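Local coordinates for extracellular protein 11-1 (Passalora fulva, PDB 6ZUS) that probably acts as a secreted avirulence effector whose presence plant resistance proteins detect, and binds zinc ions, at residues 15-20 and 27-32; 39-44 and 76-81. All blocks are in the same frame, centred on the assembly; numbering follows the deposited sequence. Where two conformers were deposited one is given.

Contact 1: residues 15-20 and 27-32; sequences HQFRIP and FYCSYD. With ZN (zinc ion), chain G.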
loop_
_atom_site.group_PDB
_atom_site.type_symbol
_atom_site.label_atom_id
_atom_site.label_comp_id
_atom_site.label_asym_id
_atom_site.label_seq_id
_atom_site.Cartn_x
_atom_site.Cartn_y
_atom_site.Cartn_z
ATOM N N HIS A 15 -1.724 -8.344 -4.201
ATOM C CA HIS A 15 -1.730 -9.277 -5.359
ATOM C C HIS A 15 -3.039 -10.085 -5.300
ATOM O O HIS A 15 -3.184 -10.883 -4.370
ATOM C CB HIS A 15 -0.470 -10.167 -5.389
ATOM C CG HIS A 15 -0.425 -10.967 -6.655
ATOM N ND1 HIS A 15 0.330 -12.112 -6.822
ATOM C CD2 HIS A 15 -1.072 -10.801 -7.825
ATOM C CE1 HIS A 15 0.166 -12.565 -8.031
ATOM N NE2 HIS A 15 -0.683 -11.827 -8.654
ATOM N N GLN A 16 -3.960 -9.839 -6.237
ATOM C CA GLN A 16 -5.205 -10.613 -6.408
ATOM C C GLN A 16 -5.017 -11.516 -7.622
ATOM O O GLN A 16 -4.681 -11.035 -8.727
ATOM C CB GLN A 16 -6.420 -9.697 -6.582
ATOM C CG GLN A 16 -7.751 -10.471 -6.715
ATOM C CD GLN A 16 -8.956 -9.566 -6.821
ATOM O OE1 GLN A 16 -8.871 -8.326 -6.595
ATOM N NE2 GLN A 16 -10.049 -10.193 -7.226
ATOM N N PHE A 17 -5.236 -12.794 -7.445
ATOM C CA PHE A 17 -5.109 -13.783 -8.550
ATOM C C PHE A 17 -6.008 -15.003 -8.313
ATOM O O PHE A 17 -6.545 -15.195 -7.218
ATOM C CB PHE A 17 -3.653 -14.190 -8.688
ATOM C CG PHE A 17 -3.031 -14.755 -7.435
ATOM C CD1 PHE A 17 -2.539 -13.938 -6.424
ATOM C CD2 PHE A 17 -2.950 -16.143 -7.261
ATOM C CE1 PHE A 17 -1.992 -14.471 -5.259
ATOM C CE2 PHE A 17 -2.371 -16.676 -6.121
ATOM C CZ PHE A 17 -1.870 -15.844 -5.131
ATOM N N ARG A 18 -6.196 -15.808 -9.359
ATOM C CA ARG A 18 -7.068 -17.011 -9.286
ATOM C C ARG A 18 -6.164 -18.242 -9.215
ATOM O O ARG A 18 -5.083 -18.238 -9.850
ATOM C CB ARG A 18 -8.032 -17.134 -10.478
ATOM C CG ARG A 18 -8.742 -15.854 -10.908
ATOM C CD ARG A 18 -9.715 -15.252 -9.918
ATOM N NE ARG A 18 -10.328 -14.066 -10.521
ATOM C CZ ARG A 18 -10.554 -12.897 -9.898
ATOM N NH1 ARG A 18 -10.242 -12.732 -8.626
ATOM N NH2 ARG A 18 -11.092 -11.885 -10.568
ATOM N N ILE A 19 -6.616 -19.263 -8.489
ATOM C CA ILE A 19 -5.903 -20.553 -8.358
ATOM C C ILE A 19 -6.907 -21.672 -8.588
ATOM O O ILE A 19 -8.125 -21.475 -8.473
ATOM C CB ILE A 19 -5.203 -20.662 -6.985
ATOM C CG1 ILE A 19 -6.235 -20.786 -5.857
ATOM C CG2 ILE A 19 -4.223 -19.483 -6.759
ATOM C CD1 ILE A 19 -5.644 -21.172 -4.527
ATOM N N PRO A 20 -6.424 -22.889 -8.905
ATOM C CA PRO A 20 -7.319 -24.045 -9.050
ATOM C C PRO A 20 -8.149 -24.251 -7.770
ATOM O O PRO A 20 -7.581 -24.081 -6.650
ATOM C CB PRO A 20 -6.329 -25.192 -9.265
ATOM C CG PRO A 20 -5.144 -24.560 -9.897
ATOM C CD PRO A 20 -5.021 -23.213 -9.207
ATOM N N PHE A 27 -0.827 -22.091 -0.337
ATOM C CA PHE A 27 0.227 -22.785 -1.136
ATOM C C PHE A 27 1.017 -21.755 -1.975
ATOM O O PHE A 27 2.055 -22.093 -2.498
ATOM C CB PHE A 27 -0.350 -23.805 -2.106
ATOM C CG PHE A 27 -1.173 -24.918 -1.505
ATOM C CD1 PHE A 27 -1.004 -25.295 -0.181
ATOM C CD2 PHE A 27 -2.005 -25.673 -2.321
ATOM C CE1 PHE A 27 -1.772 -26.319 0.360
ATOM C CE2 PHE A 27 -2.763 -26.711 -1.792
ATOM C CZ PHE A 27 -2.636 -27.034 -0.449
ATOM N N TYR A 28 0.502 -20.526 -2.157
ATOM C CA TYR A 28 1.011 -19.533 -3.142
ATOM C C TYR A 28 1.675 -18.321 -2.464
ATOM O O TYR A 28 2.605 -17.724 -3.050
ATOM C CB TYR A 28 -0.141 -19.120 -4.065
ATOM C CG TYR A 28 -0.571 -20.227 -5.001
ATOM C CD1 TYR A 28 0.072 -20.424 -6.210
ATOM C CD2 TYR A 28 -1.556 -21.143 -4.646
ATOM C CE1 TYR A 28 -0.282 -21.467 -7.059
ATOM C CE2 TYR A 28 -1.915 -22.188 -5.476
ATOM C CZ TYR A 28 -1.289 -22.361 -6.704
ATOM O OH TYR A 28 -1.646 -23.382 -7.563
ATOM N N CYS A 29 1.132 -17.886 -1.329
ATOM C CA CYS A 29 1.570 -16.684 -0.571
ATOM C C CYS A 29 1.986 -17.121 0.825
ATOM O O CYS A 29 1.359 -18.050 1.377
ATOM C CB CYS A 29 0.460 -15.640 -0.388
ATOM S SG CYS A 29 -0.310 -15.216 -1.964
ATOM N N SER A 30 2.971 -16.425 1.367
ATOM C CA SER A 30 3.472 -16.620 2.746
ATOM C C SER A 30 3.622 -15.255 3.406
ATOM O O SER A 30 3.830 -14.246 2.674
ATOM C CB SER A 30 4.771 -17.398 2.752
ATOM O OG SER A 30 5.844 -16.715 2.099
ATOM N N TYR A 31 3.529 -15.247 4.727
ATOM C CA TYR A 31 3.888 -14.119 5.636
ATOM C C TYR A 31 5.224 -13.567 5.161
ATOM O O TYR A 31 5.372 -12.360 4.986
ATOM C CB TYR A 31 4.019 -14.554 7.106
ATOM C CG TYR A 31 4.341 -13.429 8.068
ATOM C CD1 TYR A 31 5.610 -12.876 8.134
ATOM C CD2 TYR A 31 3.356 -12.882 8.866
ATOM C CE1 TYR A 31 5.894 -11.799 8.949
ATOM C CE2 TYR A 31 3.626 -11.819 9.710
ATOM C CZ TYR A 31 4.890 -11.274 9.733
ATOM O OH TYR A 31 5.120 -10.233 10.555
ATOM N N ASP A 32 6.171 -14.480 4.924
ATOM C CA ASP A 32 7.577 -14.133 4.586
ATOM C C ASP A 32 7.658 -13.465 3.215
ATOM O O ASP A 32 8.403 -12.492 3.074
ATOM C CB ASP A 32 8.523 -15.334 4.633
ATOM C CG ASP A 32 9.254 -15.474 5.971
ATOM O OD1 ASP A 32 8.570 -15.436 7.049
ATOM O OD2 ASP A 32 10.515 -15.590 5.940
HETATM ZN ZN ZN G . 1.747 -12.828 -5.550
HETATM O O HOH W 1 3.785 -12.144 -6.286
#
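Tyr28 lays one face of its phenol ring over the side chain of Ile19, whose CG2 stands 3.9 Å from the ring centroid and 17° off the ring normal, a CH-pi contact displaced toward the rim. The beta branch serves it: with chi1 at 69°, CG2 stands anti to the carbonyl carbon and lies over the ring, and the extended chi2 (168°) carries CD1 to the same side, near Tyr28 CE2. At the far end of the phenol, Tyr28 OH passes 3.8 Å from Pro20 CD and is hydrogen-bonded to Asp23. Phe17 meets the other segment with the outer end of its ring. Phe17 CZ touches Tyr28 CB at 3.9 Å and lies 3.6 Å from Cys29 SG, which sits at the ring edge in the ring plane, a sulfur-aromatic contact. On the strand itself, Phe17 CD1 rests over the centre of the His15 imidazole, 3.3 Å above its plane, while His15 ND1 binds a zinc ion at 2.0 Å. A disulfide to Cys76 fixes the sulfur of Cys29. The disulfide-pinned lead into helix 31-40 thus packs on strand 6-20 of the four-stranded antiparallel sheet, consistent with a structurally conserved fungal effector fold.

Contact 2: residues 39-44 and 76-81; sequences NLWKKN and CSVQAT
The indole of Trp41 reaches toward strand 71-86 with its six-membered ring leading. Trp41 CZ2 comes 3.6 Å from Val78 O, which lies at the ring edge, in its plane; this carbon-to-oxygen approach brings the aromatic C-H side of the indole up to a backbone carbonyl. Next to it, Trp41 CH2 is 3.9 Å from Ala80 N, which meets the ring obliquely.

Two small side chains flank this backbone contact. Val78 CG1 stands 4.1 Å from Trp41 CZ2, and the Val78 and Trp41 side chains lie alongside one another, pointing opposite ways. Ala80 offers its methyl, CB, to Trp41 CZ3 at 3.9 Å. Val78 and Ala80, two residues apart on an extended strand, both point their CB atoms toward the tryptophan, whereas Gln79 between them turns away, the usual alternation of a beta strand. Phe38 packs against both Val78 and Ala80 and meets the Trp41 ring edge-to-face, while Leu11 of strand 6-20 also touches the indole.

Just behind the indole, the chain is tied back on itself. The Lys43 side chain folds round so that NZ donates to Trp41 O at 3.0 Å, tilted 28° from the carbonyl plane; the last torsion, chi4 57°, bends the ammonium inward. Lys43 NZ also hydrogen-bonds to Phe38 O and makes a cation-pi contact with the Phe38 ring, so one ammonium ties Phe38 to the chain that follows the helix. With Trp41, Val78 and Ala80 all buried, this is part of the core where helix 31-40 and the chain following it pack on one face of the four-stranded antiparallel sheet, the helix-on-sheet packing of an alpha+beta fold.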
loop_
_atom_site.group_PDB
_atom_site.type_symbol
_atom_site.label_atom_id
_atom_site.label_comp_id
_atom_site.label_asym_id
_atom_site.label_seq_id
_atom_site.Cartn_x
_atom_site.Cartn_y
_atom_site.Cartn_z
ATOM N N ASN A 39 9.469 -4.929 2.311
ATOM C CA ASN A 39 10.899 -4.506 2.326
ATOM C C ASN A 39 11.280 -3.801 1.016
ATOM O O ASN A 39 12.183 -2.985 1.054
ATOM C CB ASN A 39 11.818 -5.688 2.632
ATOM C CG ASN A 39 11.675 -6.159 4.070
ATOM O OD1 ASN A 39 11.133 -5.449 4.933
ATOM N ND2 ASN A 39 12.172 -7.358 4.330
ATOM N N LEU A 40 10.593 -4.059 -0.120
ATOM C CA LEU A 40 10.906 -3.379 -1.407
ATOM C C LEU A 40 10.258 -1.998 -1.525
ATOM O O LEU A 40 10.614 -1.252 -2.456
ATOM C CB LEU A 40 10.406 -4.263 -2.539
ATOM C CG LEU A 40 11.185 -5.565 -2.707
ATOM C CD1 LEU A 40 10.498 -6.459 -3.739
ATOM C CD2 LEU A 40 12.631 -5.250 -3.112
ATOM N N TRP A 41 9.282 -1.666 -0.682
ATOM C CA TRP A 41 8.682 -0.308 -0.720
ATOM C C TRP A 41 9.793 0.735 -0.578
ATOM O O TRP A 41 10.732 0.512 0.224
ATOM C CB TRP A 41 7.616 -0.072 0.358
ATOM C CG TRP A 41 6.426 -0.971 0.318
ATOM C CD1 TRP A 41 6.174 -2.024 -0.511
ATOM C CD2 TRP A 41 5.318 -0.873 1.225
ATOM N NE1 TRP A 41 4.957 -2.570 -0.197
ATOM C CE2 TRP A 41 4.416 -1.894 0.875
ATOM C CE3 TRP A 41 5.005 -0.017 2.299
ATOM C CZ2 TRP A 41 3.219 -2.082 1.593
ATOM C CZ3 TRP A 41 3.808 -0.175 2.961
ATOM C CH2 TRP A 41 2.925 -1.199 2.612
ATOM N N LYS A 42 9.684 1.816 -1.332
ATOM C CA LYS A 42 10.645 2.945 -1.279
ATOM C C LYS A 42 10.438 3.690 0.039
ATOM O O LYS A 42 9.338 4.243 0.266
ATOM C CB LYS A 42 10.427 3.995 -2.366
ATOM C CG LYS A 42 10.797 3.627 -3.788
ATOM C CD LYS A 42 10.544 4.846 -4.708
ATOM C CE LYS A 42 10.719 4.533 -6.193
ATOM N NZ LYS A 42 10.298 5.661 -7.067
ATOM N N LYS A 43 11.467 3.774 0.871
ATOM C CA LYS A 43 11.309 4.412 2.233
ATOM C C LYS A 43 11.980 5.800 2.270
ATOM O O LYS A 43 11.847 6.498 3.314
ATOM C CB LYS A 43 11.712 3.388 3.307
ATOM C CG LYS A 43 10.993 2.050 3.099
ATOM C CD LYS A 43 10.651 1.240 4.270
ATOM C CE LYS A 43 9.857 0.011 3.871
ATOM N NZ LYS A 43 10.626 -0.790 2.891
ATOM N N ASN A 44 12.475 6.280 1.129
ATOM C CA ASN A 44 13.150 7.594 1.029
ATOM C C ASN A 44 12.539 8.418 -0.099
ATOM O O ASN A 44 13.265 9.218 -0.720
ATOM C CB ASN A 44 14.652 7.431 0.838
ATOM C CG ASN A 44 14.954 6.709 -0.448
ATOM O OD1 ASN A 44 14.051 6.159 -1.081
ATOM N ND2 ASN A 44 16.220 6.710 -0.845
ATOM N N CYS A 76 -3.573 -11.598 -1.606
ATOM C CA CYS A 76 -2.372 -11.614 -0.738
ATOM C C CYS A 76 -1.928 -10.164 -0.585
ATOM O O CYS A 76 -1.786 -9.483 -1.603
ATOM C CB CYS A 76 -1.304 -12.504 -1.345
ATOM S SG CYS A 76 -1.999 -14.175 -1.495
ATOM N N SER A 77 -1.828 -9.657 0.642
ATOM C CA SER A 77 -1.599 -8.211 0.832
ATOM C C SER A 77 -0.655 -8.022 2.003
ATOM O O SER A 77 -0.494 -8.943 2.855
ATOM C CB SER A 77 -2.883 -7.476 1.016
ATOM O OG SER A 77 -3.542 -7.922 2.204
ATOM N N VAL A 78 0.005 -6.882 2.001
ATOM C CA VAL A 78 0.802 -6.464 3.187
ATOM C C VAL A 78 0.526 -4.972 3.384
ATOM O O VAL A 78 0.480 -4.218 2.379
ATOM C CB VAL A 78 2.279 -6.824 3.016
ATOM C CG1 VAL A 78 2.935 -6.201 1.789
ATOM C CG2 VAL A 78 3.057 -6.510 4.271
ATOM N N GLN A 79 0.273 -4.586 4.638
ATOM C CA GLN A 79 -0.113 -3.204 4.970
ATOM C C GLN A 79 0.813 -2.673 6.065
ATOM O O GLN A 79 1.322 -3.441 6.886
ATOM C CB GLN A 79 -1.587 -3.113 5.315
ATOM C CG GLN A 79 -1.933 -3.878 6.567
ATOM C CD GLN A 79 -3.422 -4.119 6.635
ATOM O OE1 GLN A 79 -3.960 -5.034 5.984
ATOM N NE2 GLN A 79 -4.072 -3.283 7.432
ATOM N N ALA A 80 1.038 -1.376 6.018
ATOM C CA ALA A 80 1.806 -0.628 7.019
ATOM C C ALA A 80 1.411 0.844 6.900
ATOM O O ALA A 80 0.850 1.281 5.854
ATOM C CB ALA A 80 3.288 -0.873 6.808
ATOM N N THR A 81 1.729 1.601 7.945
ATOM C CA THR A 81 1.446 3.049 8.009
ATOM C C THR A 81 2.751 3.802 7.788
ATOM O O THR A 81 3.751 3.489 8.470
ATOM C CB THR A 81 0.818 3.435 9.348
ATOM O OG1 THR A 81 -0.441 2.742 9.407
ATOM C CG2 THR A 81 0.645 4.933 9.459
#

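The two contacts lie in series along the chain, all of contact 1 preceding contact 2 in the sequence, with their centres about 17 Å apart. Helix 31-40 connects them: 27-32 leads into its start and 39-44 continues from its C-terminal part. Their strand segments, 15-20 and 76-81, belong to neighbouring antiparallel strands of the four-stranded sheet. The contacts also meet directly, through the Cys29-Cys76 disulfide (SG to SG 2.0 Å), a probable hydrogen bond from His15 N to Cys76 O (2.8 Å), and Phe17 CE1 packed 3.8 Å from Cys76 SG. The helix is therefore held on the sheet covalently near its start and by the Trp41 indole set against the strand just beyond it.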